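Ribokinase (Staphylococcus aureus, PDB 3RY7) catalyses the ATP- and magnesium-dependent phosphorylation of D-ribose at O-5 and belongs to the PfkB carbohydrate kinase family, being activated by monovalent cations. Local coordinates at residues S10-Q15 with G114-M119; N45-T50 with T57-K62; T83-K88 with K128-N133; A147-F152 with L177-I182. All blocks are in the same frame, centred on the assembly; numbering follows the deposited sequence.

Contact 1 of 4, residues S10-Q15 with G114-M119; sequences STNVDQ and GANMTM
Asn-116 lays its carboxamide against the backbone of Thr-11 and holds it by two bonds running in opposite senses. Its OD1 accepts from Thr-11 N at 2.9 Å, with an angle of 156° at the hydrogen, and its ND2 donates to Thr-11 O at 3.0 Å. Thr-11 O lies near the amide plane of Asn-116, but the reverse does not hold: ND2 approaches Thr-11 O from above the carbonyl plane, 54° out of it, and misses the lone-pair directions. One end of the amide meets an N-H and the other a C=O, which fixes its rotation and says which end is oxygen. Ser-10 packs beside the group, its CA 3.2 Å from Asn-116 OD1 and its CB 3.6 Å from Asn-116 CG. Asn-116 CG lies opposite its own carbonyl carbon (chi1 -61°), extending a CA-CB bond that already faces 10-15. Behind it, Ala-115 O takes two bonds from Thr-118, from OG1 at 2.8 Å and from N at 3.0 Å, which tie the short 3-10 segment together. Ser-10 OG bonds to Glu-142, which with Asn-12, Val-13 and Asp-14 is assigned to the probable ribose site; a glycerol, probably from the crystallisation liquor, bonds to Asp-14, consistent with a pocket there. Thr-11 OG1 pairs with Thr-61, and its side chain packs on Phe-59 of strand 56-64 and on Ile-72 and Phe-76 of helix 70-78. From here strand 12-18 runs out between strands 36-40 and 95-101 into the smaller sheet, the lid of ribokinases.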
loop_
_atom_site.group_PDB
_atom_site.type_symbol
_atom_site.label_atom_id
_atom_site.label_comp_id
_atom_site.label_asym_id
_atom_site.label_seq_id
_atom_site.Cartn_x
_atom_site.Cartn_y
_atom_site.Cartn_z
ATOM N N SER A 10 -15.568 -4.134 18.635
ATOM C CA SER A 10 -16.389 -3.686 17.525
ATOM C C SER A 10 -15.912 -4.186 16.163
ATOM O O SER A 10 -14.714 -4.365 15.922
ATOM C CB SER A 10 -16.392 -2.163 17.504
ATOM O OG SER A 10 -15.067 -1.672 17.331
ATOM N N THR A 11 -16.868 -4.397 15.274
ATOM C CA THR A 11 -16.578 -4.559 13.853
ATOM C C THR A 11 -17.333 -3.475 13.109
ATOM O O THR A 11 -18.542 -3.302 13.318
ATOM C CB THR A 11 -17.012 -5.937 13.335
ATOM O OG1 THR A 11 -16.235 -6.952 13.978
ATOM C CG2 THR A 11 -16.791 -6.032 11.812
ATOM N N ASN A 12 -16.618 -2.722 12.275
ATOM C CA ASN A 12 -17.210 -1.618 11.535
ATOM C C ASN A 12 -16.985 -1.801 10.042
ATOM O O ASN A 12 -15.963 -2.348 9.636
ATOM C CB ASN A 12 -16.565 -0.284 11.934
ATOM C CG ASN A 12 -17.071 0.260 13.260
ATOM O OD1 ASN A 12 -18.133 -0.138 13.755
ATOM N ND2 ASN A 12 -16.319 1.209 13.831
ATOM N N VAL A 13 -17.921 -1.336 9.222
ATOM C CA VAL A 13 -17.612 -1.157 7.812
ATOM C C VAL A 13 -17.287 0.319 7.598
ATOM O O VAL A 13 -18.143 1.178 7.767
ATOM C CB VAL A 13 -18.749 -1.641 6.899
ATOM C CG1 VAL A 13 -18.420 -1.342 5.443
ATOM C CG2 VAL A 13 -19.002 -3.138 7.120
ATOM N N ASP A 14 -16.027 0.605 7.274
ATOM C CA ASP A 14 -15.593 1.975 7.019
ATOM C C ASP A 14 -15.913 2.402 5.583
ATOM O O ASP A 14 -15.450 1.792 4.632
ATOM C CB ASP A 14 -14.084 2.101 7.248
ATOM C CG ASP A 14 -13.674 1.886 8.706
ATOM O OD1 ASP A 14 -14.553 1.818 9.600
ATOM O OD2 ASP A 14 -12.453 1.796 8.948
ATOM N N GLN A 15 -16.712 3.448 5.437
ATOM C CA GLN A 15 -16.971 4.033 4.131
ATOM C C GLN A 15 -16.110 5.250 3.862
ATOM O O GLN A 15 -16.341 6.314 4.424
ATOM C CB GLN A 15 -18.416 4.458 4.014
ATOM C CG GLN A 15 -19.136 3.684 2.960
ATOM C CD GLN A 15 -19.569 2.355 3.490
ATOM O OE1 GLN A 15 -19.322 1.314 2.886
ATOM N NE2 GLN A 15 -20.209 2.379 4.644
ATOM N N GLY A 114 -24.380 1.069 15.815
ATOM C CA GLY A 114 -25.097 -0.061 15.243
ATOM C C GLY A 114 -25.068 -1.287 16.134
ATOM O O GLY A 114 -25.160 -1.164 17.355
ATOM N N ALA A 115 -24.932 -2.459 15.521
ATOM C CA ALA A 115 -24.932 -3.741 16.244
ATOM C C ALA A 115 -23.910 -3.803 17.384
ATOM O O ALA A 115 -24.167 -4.451 18.397
ATOM C CB ALA A 115 -24.706 -4.905 15.275
ATOM N N ASN A 116 -22.753 -3.158 17.197
ATOM C CA ASN A 116 -21.723 -3.119 18.232
ATOM C C ASN A 116 -22.273 -2.631 19.566
ATOM O O ASN A 116 -21.968 -3.196 20.609
ATOM C CB ASN A 116 -20.536 -2.226 17.837
ATOM C CG ASN A 116 -19.825 -2.706 16.588
ATOM O OD1 ASN A 116 -19.390 -3.858 16.494
ATOM N ND2 ASN A 116 -19.682 -1.806 15.617
ATOM N N MET A 117 -23.069 -1.577 19.520
ATOM C CA MET A 117 -23.610 -0.970 20.732
ATOM C C MET A 117 -24.913 -1.620 21.211
ATOM O O MET A 117 -25.585 -1.097 22.101
ATOM C CB MET A 117 -23.764 0.539 20.545
ATOM C CG MET A 117 -22.405 1.240 20.362
ATOM S SD MET A 117 -21.321 0.952 21.788
ATOM C CE MET A 117 -22.126 1.955 23.019
ATOM N N THR A 118 -25.267 -2.764 20.634
ATOM C CA THR A 118 -26.358 -3.552 21.208
ATOM C C THR A 118 -25.822 -4.782 21.964
ATOM O O THR A 118 -26.600 -5.610 22.440
ATOM C CB THR A 118 -27.350 -4.024 20.128
ATOM O OG1 THR A 118 -26.742 -5.054 19.335
ATOM C CG2 THR A 118 -27.793 -2.836 19.234
ATOM N N MET A 119 -24.495 -4.914 22.062
ATOM C CA MET A 119 -23.938 -6.104 22.693
ATOM C C MET A 119 -24.255 -6.044 24.175
ATOM O O MET A 119 -24.037 -5.012 24.796
ATOM C CB MET A 119 -22.434 -6.210 22.484
ATOM C CG MET A 119 -21.905 -7.540 22.946
ATOM S SD MET A 119 -20.111 -7.701 22.899
ATOM C CE MET A 119 -19.815 -7.918 21.143
#

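Contact 2 of 4, residues N45-T50 with T57-K62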
loop_
_atom_site.group_PDB
_atom_site.type_symbol
_atom_site.label_atom_id
_atom_site.label_comp_id
_atom_site.label_asym_id
_atom_site.label_seq_id
_atom_site.Cartn_x
_atom_site.Cartn_y
_atom_site.Cartn_z
ATOM N N ASN A 45 -9.746 -4.591 14.140
ATOM C CA ASN A 45 -8.345 -4.236 13.933
ATOM C C ASN A 45 -7.455 -4.981 14.917
ATOM O O ASN A 45 -6.462 -5.599 14.534
ATOM C CB ASN A 45 -8.130 -2.728 14.123
ATOM C CG ASN A 45 -8.719 -1.883 12.991
ATOM O OD1 ASN A 45 -9.175 -2.399 11.969
ATOM N ND2 ASN A 45 -8.712 -0.573 13.183
ATOM N N GLN A 46 -7.815 -4.926 16.199
ATOM C CA GLN A 46 -6.960 -5.513 17.225
ATOM C C GLN A 46 -6.968 -7.026 17.115
ATOM O O GLN A 46 -5.949 -7.670 17.325
ATOM C CB GLN A 46 -7.365 -5.026 18.630
ATOM C CG GLN A 46 -7.077 -3.519 18.830
ATOM C CD GLN A 46 -7.504 -2.996 20.189
ATOM O OE1 GLN A 46 -7.768 -3.776 21.101
ATOM N NE2 GLN A 46 -7.561 -1.671 20.333
ATOM N N ALA A 47 -8.119 -7.587 16.752
ATOM C CA ALA A 47 -8.252 -9.029 16.581
ATOM C C ALA A 47 -7.367 -9.540 15.437
ATOM O O ALA A 47 -6.667 -10.536 15.579
ATOM C CB ALA A 47 -9.712 -9.399 16.336
ATOM N N ILE A 48 -7.412 -8.855 14.299
ATOM C CA ILE A 48 -6.598 -9.229 13.151
ATOM C C ILE A 48 -5.107 -9.046 13.459
ATOM O O ILE A 48 -4.293 -9.864 13.069
ATOM C CB ILE A 48 -6.976 -8.409 11.893
ATOM C CG1 ILE A 48 -8.311 -8.908 11.319
ATOM C CG2 ILE A 48 -5.857 -8.485 10.841
ATOM C CD1 ILE A 48 -9.002 -7.898 10.411
ATOM N N ALA A 49 -4.758 -7.980 14.177
ATOM C CA ALA A 49 -3.369 -7.789 14.603
ATOM C C ALA A 49 -2.883 -8.929 15.499
ATOM O O ALA A 49 -1.874 -9.567 15.191
ATOM C CB ALA A 49 -3.190 -6.431 15.289
ATOM N N THR A 50 -3.593 -9.206 16.596
ATOM C CA THR A 50 -3.124 -10.257 17.497
ATOM C C THR A 50 -3.042 -11.585 16.749
ATOM O O THR A 50 -2.110 -12.363 16.957
ATOM C CB THR A 50 -4.002 -10.434 18.778
ATOM O OG1 THR A 50 -5.161 -11.215 18.467
ATOM C CG2 THR A 50 -4.436 -9.111 19.323
ATOM N N THR A 57 -6.316 -16.651 18.633
ATOM C CA THR A 57 -7.311 -15.580 18.742
ATOM C C THR A 57 -8.778 -15.983 18.562
ATOM O O THR A 57 -9.132 -16.731 17.650
ATOM C CB THR A 57 -7.018 -14.451 17.755
ATOM O OG1 THR A 57 -5.622 -14.149 17.779
ATOM C CG2 THR A 57 -7.855 -13.198 18.104
ATOM N N THR A 58 -9.616 -15.449 19.445
ATOM C CA THR A 58 -11.061 -15.577 19.364
ATOM C C THR A 58 -11.626 -14.168 19.465
ATOM O O THR A 58 -11.154 -13.362 20.272
ATOM C CB THR A 58 -11.594 -16.433 20.520
ATOM O OG1 THR A 58 -10.978 -17.722 20.468
ATOM C CG2 THR A 58 -13.102 -16.591 20.440
ATOM N N PHE A 59 -12.608 -13.851 18.625
ATOM C CA PHE A 59 -13.162 -12.497 18.560
ATOM C C PHE A 59 -14.652 -12.535 18.849
ATOM O O PHE A 59 -15.410 -13.196 18.147
ATOM C CB PHE A 59 -12.905 -11.880 17.179
ATOM C CG PHE A 59 -13.319 -10.438 17.049
ATOM C CD1 PHE A 59 -13.340 -9.595 18.148
ATOM C CD2 PHE A 59 -13.669 -9.913 15.813
ATOM C CE1 PHE A 59 -13.707 -8.258 18.017
ATOM C CE2 PHE A 59 -14.034 -8.587 15.680
ATOM C CZ PHE A 59 -14.055 -7.755 16.776
ATOM N N ILE A 60 -15.052 -11.848 19.912
ATOM C CA ILE A 60 -16.446 -11.716 20.278
ATOM C C ILE A 60 -16.893 -10.361 19.780
ATOM O O ILE A 60 -16.439 -9.325 20.261
ATOM C CB ILE A 60 -16.656 -11.786 21.798
ATOM C CG1 ILE A 60 -16.130 -13.103 22.378
ATOM C CG2 ILE A 60 -18.109 -11.651 22.128
ATOM C CD1 ILE A 60 -16.138 -13.122 23.918
ATOM N N THR A 61 -17.768 -10.362 18.784
ATOM C CA THR A 61 -18.176 -9.109 18.189
ATOM C C THR A 61 -19.616 -9.284 17.745
ATOM O O THR A 61 -20.089 -10.409 17.592
ATOM C CB THR A 61 -17.235 -8.736 17.014
ATOM O OG1 THR A 61 -17.475 -7.385 16.605
ATOM C CG2 THR A 61 -17.434 -9.680 15.845
ATOM N N LYS A 62 -20.329 -8.181 17.587
ATOM C CA LYS A 62 -21.731 -8.241 17.209
ATOM C C LYS A 62 -21.991 -7.394 15.973
ATOM O O LYS A 62 -21.847 -6.173 16.002
ATOM C CB LYS A 62 -22.618 -7.774 18.361
ATOM C CG LYS A 62 -24.091 -8.159 18.216
ATOM C CD LYS A 62 -24.877 -7.695 19.441
ATOM C CE LYS A 62 -26.295 -8.277 19.498
ATOM N NZ LYS A 62 -27.027 -7.757 20.722
#
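Helix 45-50 runs antiparallel to strand 57-60, the short axes 171° apart and 8.6 Å at closest approach, with Ala-47 opposite Phe-59 and Thr-50 opposite Thr-57. Ala-47 CB sits over one face of the Phe-59 ring, 4.0 Å from its centroid and 19° off the normal, a CH-pi contact. The methyl is displaced toward the CG end of the ring: its shortest approach is 3.8 Å, from Ala-47 CB to Phe-59 CG. On the opposite face lies Thr-61 CB, 3.3 Å above the ring plane and displaced toward the rim, so helix and strand hold the ring between them. Phe-76 meets the same ring with its plane roughly perpendicular. One turn further the contact becomes polar. Thr-50 OG1 and Thr-57 OG1 are 3.0 Å apart, but Ala-47 O also lies 3.3 Å from Thr-50 OG1, so the hydroxyl proton of Thr-50 has two possible acceptors. Thr-57 OG1 also bonds to Ala-55 O. Thr-57 CG2, trans to the backbone N across CA-CB, lies 3.4 Å from Thr-50 OG1. The helix also serves the active site: Asn-45 and Gln-46 bond to Asp-254, the probable catalytic base, and Asn-45 bonds to Gln-292 of the second subunit. Helix 42-52 leading into strand 56-64, parallel neighbour of strand 4-8, completes a beta-alpha-beta crossover of the ribokinase fold, with two lid strands inserted before the helix.

Contact 3 of 4, residues T83-K88 with K128-N133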
loop_
_atom_site.group_PDB
_atom_site.type_symbol
_atom_site.label_atom_id
_atom_site.label_comp_id
_atom_site.label_asym_id
_atom_site.label_seq_id
_atom_site.Cartn_x
_atom_site.Cartn_y
_atom_site.Cartn_z
ATOM N N THR A 83 -14.267 -17.778 14.963
ATOM C CA THR A 83 -15.439 -16.927 14.794
ATOM C C THR A 83 -16.711 -17.516 15.403
ATOM O O THR A 83 -17.805 -16.981 15.199
ATOM C CB THR A 83 -15.675 -16.619 13.313
ATOM O OG1 THR A 83 -15.563 -17.833 12.557
ATOM C CG2 THR A 83 -14.617 -15.630 12.803
ATOM N N SER A 84 -16.552 -18.588 16.180
ATOM C CA SER A 84 -17.662 -19.300 16.828
ATOM C C SER A 84 -18.587 -18.429 17.663
ATOM O O SER A 84 -19.747 -18.783 17.894
ATOM C CB SER A 84 -17.125 -20.389 17.756
ATOM O OG SER A 84 -16.364 -21.325 17.040
ATOM N N TYR A 85 -18.073 -17.304 18.139
ATOM C CA TYR A 85 -18.816 -16.515 19.102
ATOM C C TYR A 85 -19.300 -15.182 18.545
ATOM O O TYR A 85 -19.864 -14.370 19.268
ATOM C CB TYR A 85 -17.995 -16.348 20.387
ATOM C CG TYR A 85 -17.642 -17.692 21.012
ATOM C CD1 TYR A 85 -18.542 -18.349 21.853
ATOM C CD2 TYR A 85 -16.432 -18.326 20.722
ATOM C CE1 TYR A 85 -18.236 -19.590 22.413
ATOM C CE2 TYR A 85 -16.113 -19.570 21.280
ATOM C CZ TYR A 85 -17.022 -20.192 22.126
ATOM O OH TYR A 85 -16.718 -21.413 22.683
ATOM N N ILE A 86 -19.107 -14.969 17.248
ATOM C CA ILE A 86 -19.638 -13.762 16.622
ATOM C C ILE A 86 -21.167 -13.796 16.584
ATOM O O ILE A 86 -21.773 -14.801 16.204
ATOM C CB ILE A 86 -19.105 -13.575 15.201
ATOM C CG1 ILE A 86 -17.598 -13.341 15.240
ATOM C CG2 ILE A 86 -19.823 -12.412 14.513
ATOM C CD1 ILE A 86 -16.982 -13.223 13.873
ATOM N N ILE A 87 -21.778 -12.688 16.979
ATOM C CA ILE A 87 -23.220 -12.572 17.104
ATOM C C ILE A 87 -23.798 -11.745 15.958
ATOM O O ILE A 87 -23.214 -10.733 15.579
ATOM C CB ILE A 87 -23.568 -11.862 18.427
ATOM C CG1 ILE A 87 -22.992 -12.637 19.608
ATOM C CG2 ILE A 87 -25.079 -11.687 18.585
ATOM C CD1 ILE A 87 -22.296 -11.739 20.605
ATOM N N LYS A 88 -24.936 -12.173 15.411
ATOM C CA LYS A 88 -25.652 -11.384 14.394
ATOM C C LYS A 88 -27.011 -11.010 14.918
ATOM O O LYS A 88 -27.707 -11.840 15.498
ATOM C CB LYS A 88 -25.815 -12.145 13.082
ATOM C CG LYS A 88 -24.507 -12.567 12.455
ATOM C CD LYS A 88 -24.698 -13.033 11.015
ATOM C CE LYS A 88 -23.454 -13.743 10.486
ATOM N NZ LYS A 88 -23.606 -14.171 9.052
ATOM N N LYS A 128 -18.685 -17.439 27.216
ATOM C CA LYS A 128 -17.785 -17.558 28.372
ATOM C C LYS A 128 -16.681 -18.603 28.211
ATOM O O LYS A 128 -15.607 -18.472 28.786
ATOM C CB LYS A 128 -18.577 -17.814 29.671
ATOM C CG LYS A 128 -18.940 -19.266 29.910
ATOM C CD LYS A 128 -20.107 -19.380 30.876
ATOM C CE LYS A 128 -19.770 -18.789 32.241
ATOM N NZ LYS A 128 -19.071 -19.753 33.132
ATOM N N ASP A 129 -16.932 -19.634 27.420
ATOM C CA ASP A 129 -15.932 -20.678 27.255
ATOM C C ASP A 129 -14.623 -20.125 26.724
ATOM O O ASP A 129 -13.544 -20.511 27.174
ATOM C CB ASP A 129 -16.444 -21.768 26.323
ATOM C CG ASP A 129 -17.018 -22.940 27.076
ATOM O OD1 ASP A 129 -16.240 -23.863 27.408
ATOM O OD2 ASP A 129 -18.237 -22.932 27.338
ATOM N N ALA A 130 -14.734 -19.221 25.757
ATOM C CA ALA A 130 -13.573 -18.576 25.158
ATOM C C ALA A 130 -12.770 -17.788 26.198
ATOM O O ALA A 130 -11.544 -17.888 26.266
ATOM C CB ALA A 130 -14.019 -17.660 24.028
ATOM N N ILE A 131 -13.476 -17.009 27.010
ATOM C CA ILE A 131 -12.842 -16.192 28.032
ATOM C C ILE A 131 -12.117 -17.035 29.091
ATOM O O ILE A 131 -10.941 -16.812 29.379
ATOM C CB ILE A 131 -13.858 -15.267 28.686
ATOM C CG1 ILE A 131 -14.374 -14.262 27.645
ATOM C CG2 ILE A 131 -13.243 -14.574 29.891
ATOM C CD1 ILE A 131 -15.648 -13.543 28.031
ATOM N N ILE A 132 -12.808 -18.021 29.648
ATOM C CA ILE A 132 -12.237 -18.814 30.725
ATOM C C ILE A 132 -10.890 -19.435 30.363
ATOM O O ILE A 132 -9.983 -19.508 31.194
ATOM C CB ILE A 132 -13.224 -19.882 31.202
ATOM C CG1 ILE A 132 -14.400 -19.199 31.900
ATOM C CG2 ILE A 132 -12.530 -20.881 32.126
ATOM C CD1 ILE A 132 -15.438 -20.152 32.412
ATOM N N ASN A 133 -10.742 -19.850 29.116
ATOM C CA ASN A 133 -9.517 -20.531 28.715
ATOM C C ASN A 133 -8.469 -19.615 28.097
ATOM O O ASN A 133 -7.454 -20.081 27.576
ATOM C CB ASN A 133 -9.835 -21.734 27.822
ATOM C CG ASN A 133 -10.660 -22.790 28.554
ATOM O OD1 ASN A 133 -10.350 -23.157 29.693
ATOM N ND2 ASN A 133 -11.724 -23.268 27.912
#
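Tyr-85 turns its ring toward Ala-130 by placing CG beside its backbone N, opposite the carbonyl carbon (chi1 -59°), and then setting the ring nearly square to the CA-CB-CG plane (chi2 -84°). This offers a ring face to the helix. Ala-130 CB lies over that face toward one side, 3.9 Å from Tyr-85 CE2 and 4.1 Å from Tyr-85 CD2. At the far end of the ring the hydroxyl passes Asp-129, with Tyr-85 OH 3.7 Å from Asp-129 CB. It meets the methylene and not the acid: the nearer carboxylate oxygen, Asp-129 OD2, is 5.1 Å from Tyr-85 OH. Ring and carboxylate planes are 14° apart. Tyr-85 belongs to a type I turn from Thr-83 to Ile-86, closed by Ile-86 N to Thr-83 O at 3.2 Å, just before strand 87-89. The same ring also touches Thr-58 of strand 56-64 and Ala-127, while Ile-131 faces helix 145-157. Tyr-85 also touches a crystal neighbour, so its exact pose could partly reflect the lattice. With apolar packing and a hydroxyl against a methylene, the contact joins the turn to helix 128-132 by shape and van der Waals contact, without charge pairing.

Contact 4 of 4, residues A147-F152 with L177-I182; sequences AIISAF and LSLIDI
Ile-180 CG1 comes to the edge of the Phe-152 ring, near its plane, at 4.1 Å from Phe-152 CE1. One face of that ring is covered from its own helix, where Ile-148 CG2 stands 3.8 Å above the plane and over the centre. Leu-179 works nearer the backbone: its CB touches Phe-152 CB at 3.8 Å, and its CD1 is 4.0 Å from the same Phe-152 CB. That branch then runs on to Ile-149, where Leu-179 CD1 lies 3.8 Å from Ile-149 CG2 and 3.5 Å from Ile-149 O, the two side chains crossing at about a right angle. The reach depends on an extended chain: with CG placed opposite the carbonyl carbon (chi1 -59°), CD1 continues trans to CA (chi2 -179°), so the methyl lands between Phe-152 and Ile-149. Leu-179 lies in a type I turn from Leu-177 to Ile-180 whose closing bond, Ile-180 N to Leu-177 O at 3.4 Å, is weak. Thr-162 OG1 steadies the loop further, bonded to both Leu-179 O and Asp-181 N, and Leu-176 adds to the packing on Phe-152. Helix 145-157 is the crossover between parallel strands 136-140 and 161-165, and the loop leads into the next parallel strand, 182-183. Such helix-to-loop packing flanking the central sheet belongs to the three-layer alpha/beta architecture of the ribokinase fold.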
loop_
_atom_site.group_PDB
_atom_site.type_symbol
_atom_site.label_atom_id
_atom_site.label_comp_id
_atom_site.label_asym_id
_atom_site.label_seq_id
_atom_site.Cartn_x
_atom_site.Cartn_y
_atom_site.Cartn_z
ATOM N N ALA A 147 -21.386 -4.741 28.797
ATOM C CA ALA A 147 -20.848 -5.946 28.184
ATOM C C ALA A 147 -19.391 -6.182 28.596
ATOM O O ALA A 147 -18.978 -7.327 28.824
ATOM C CB ALA A 147 -20.958 -5.895 26.652
ATOM N N ILE A 148 -18.610 -5.106 28.643
ATOM C CA ILE A 148 -17.204 -5.227 29.002
ATOM C C ILE A 148 -17.063 -5.658 30.479
ATOM O O ILE A 148 -16.268 -6.536 30.801
ATOM C CB ILE A 148 -16.424 -3.919 28.743
ATOM C CG1 ILE A 148 -16.465 -3.525 27.249
ATOM C CG2 ILE A 148 -14.958 -4.085 29.192
ATOM C CD1 ILE A 148 -15.940 -2.146 26.993
ATOM N N ILE A 149 -17.854 -5.049 31.355
ATOM C CA ILE A 149 -17.853 -5.418 32.776
ATOM C C ILE A 149 -18.105 -6.917 32.938
ATOM O O ILE A 149 -17.403 -7.619 33.680
ATOM C CB ILE A 149 -18.895 -4.614 33.563
ATOM C CG1 ILE A 149 -18.436 -3.166 33.721
ATOM C CG2 ILE A 149 -19.123 -5.230 34.939
ATOM C CD1 ILE A 149 -19.511 -2.254 34.309
ATOM N N SER A 150 -19.074 -7.429 32.193
ATOM C CA SER A 150 -19.436 -8.828 32.351
ATOM C C SER A 150 -18.319 -9.775 31.871
ATOM O O SER A 150 -18.065 -10.829 32.483
ATOM C CB SER A 150 -20.778 -9.107 31.666
ATOM O OG SER A 150 -20.650 -10.175 30.754
ATOM N N ALA A 151 -17.637 -9.388 30.790
ATOM C CA ALA A 151 -16.534 -10.188 30.274
ATOM C C ALA A 151 -15.330 -10.147 31.235
ATOM O O ALA A 151 -14.636 -11.146 31.423
ATOM C CB ALA A 151 -16.133 -9.704 28.889
ATOM N N PHE A 152 -15.109 -8.984 31.846
ATOM C CA PHE A 152 -13.981 -8.804 32.763
ATOM C C PHE A 152 -14.256 -9.489 34.116
ATOM O O PHE A 152 -13.328 -9.930 34.785
ATOM C CB PHE A 152 -13.667 -7.311 32.955
ATOM C CG PHE A 152 -12.861 -6.694 31.821
ATOM C CD1 PHE A 152 -12.360 -5.391 31.934
ATOM C CD2 PHE A 152 -12.592 -7.418 30.657
ATOM C CE1 PHE A 152 -11.608 -4.809 30.885
ATOM C CE2 PHE A 152 -11.829 -6.855 29.616
ATOM C CZ PHE A 152 -11.339 -5.544 29.729
ATOM N N LEU A 177 -13.609 -0.046 36.337
ATOM C CA LEU A 177 -12.235 0.343 36.649
ATOM C C LEU A 177 -11.573 -0.699 37.519
ATOM O O LEU A 177 -10.394 -1.006 37.351
ATOM C CB LEU A 177 -12.199 1.706 37.341
ATOM C CG LEU A 177 -12.577 2.840 36.388
ATOM C CD1 LEU A 177 -12.747 4.155 37.145
ATOM C CD2 LEU A 177 -11.535 2.947 35.283
ATOM N N SER A 178 -12.351 -1.264 38.432
ATOM C CA SER A 178 -11.809 -2.182 39.428
ATOM C C SER A 178 -11.599 -3.582 38.872
ATOM O O SER A 178 -11.150 -4.471 39.592
ATOM C CB SER A 178 -12.756 -2.258 40.627
ATOM O OG SER A 178 -13.890 -3.042 40.301
ATOM N N LEU A 179 -11.941 -3.783 37.600
ATOM C CA LEU A 179 -11.791 -5.086 36.967
ATOM C C LEU A 179 -10.619 -5.122 35.988
ATOM O O LEU A 179 -10.312 -6.171 35.417
ATOM C CB LEU A 179 -13.084 -5.462 36.225
ATOM C CG LEU A 179 -14.371 -5.535 37.056
ATOM C CD1 LEU A 179 -15.591 -5.953 36.187
ATOM C CD2 LEU A 179 -14.168 -6.499 38.216
ATOM N N ILE A 180 -9.978 -3.975 35.782
ATOM C CA ILE A 180 -8.936 -3.835 34.758
ATOM C C ILE A 180 -7.549 -4.116 35.305
ATOM O O ILE A 180 -7.122 -3.478 36.266
ATOM C CB ILE A 180 -8.926 -2.409 34.199
ATOM C CG1 ILE A 180 -10.291 -2.063 33.600
ATOM C CG2 ILE A 180 -7.786 -2.232 33.171
ATOM C CD1 ILE A 180 -10.496 -0.587 33.401
ATOM N N ASP A 181 -6.845 -5.064 34.695
ATOM C CA ASP A 181 -5.468 -5.374 35.072
ATOM C C ASP A 181 -4.440 -4.478 34.341
ATOM O O ASP A 181 -3.462 -4.003 34.939
ATOM C CB ASP A 181 -5.199 -6.854 34.816
ATOM C CG ASP A 181 -6.053 -7.757 35.714
ATOM O OD1 ASP A 181 -6.504 -7.280 36.785
ATOM O OD2 ASP A 181 -6.278 -8.931 35.357
ATOM N N ILE A 182 -4.695 -4.227 33.059
ATOM C CA ILE A 182 -3.813 -3.433 32.211
ATOM C C ILE A 182 -4.637 -2.403 31.475
ATOM O O ILE A 182 -5.558 -2.762 30.736
ATOM C CB ILE A 182 -3.131 -4.306 31.138
ATOM C CG1 ILE A 182 -2.494 -5.549 31.749
ATOM C CG2 ILE A 182 -2.105 -3.498 30.335
ATOM C CD1 ILE A 182 -1.645 -6.340 30.725
#

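In the fold
Contacts 1, 2 and 4 are buried for the most part, whereas contact 3 lies at the surface. Contacts 1 and 2 share a neighbourhood: Thr-118 O bonds to Lys-62 NZ and Ala-115 packs on Lys-62, linking the loop of 114-119 to strand 56-64. Contacts 2 and 3 reach the same large sheet, where strands 56-64 and 87-89 are neighbours and Thr-61 O bonds to Ile-87 N. Helices 128-132 and 145-157 meet where Ile-131 touches Ala-151, joining contacts 3 and 4. The chemistry follows position: backbone recognition by an amide beside the ribose pocket in contact 1, mixed aromatic and hydroxyl packing in contact 2, and largely apolar packing in contacts 3 and 4.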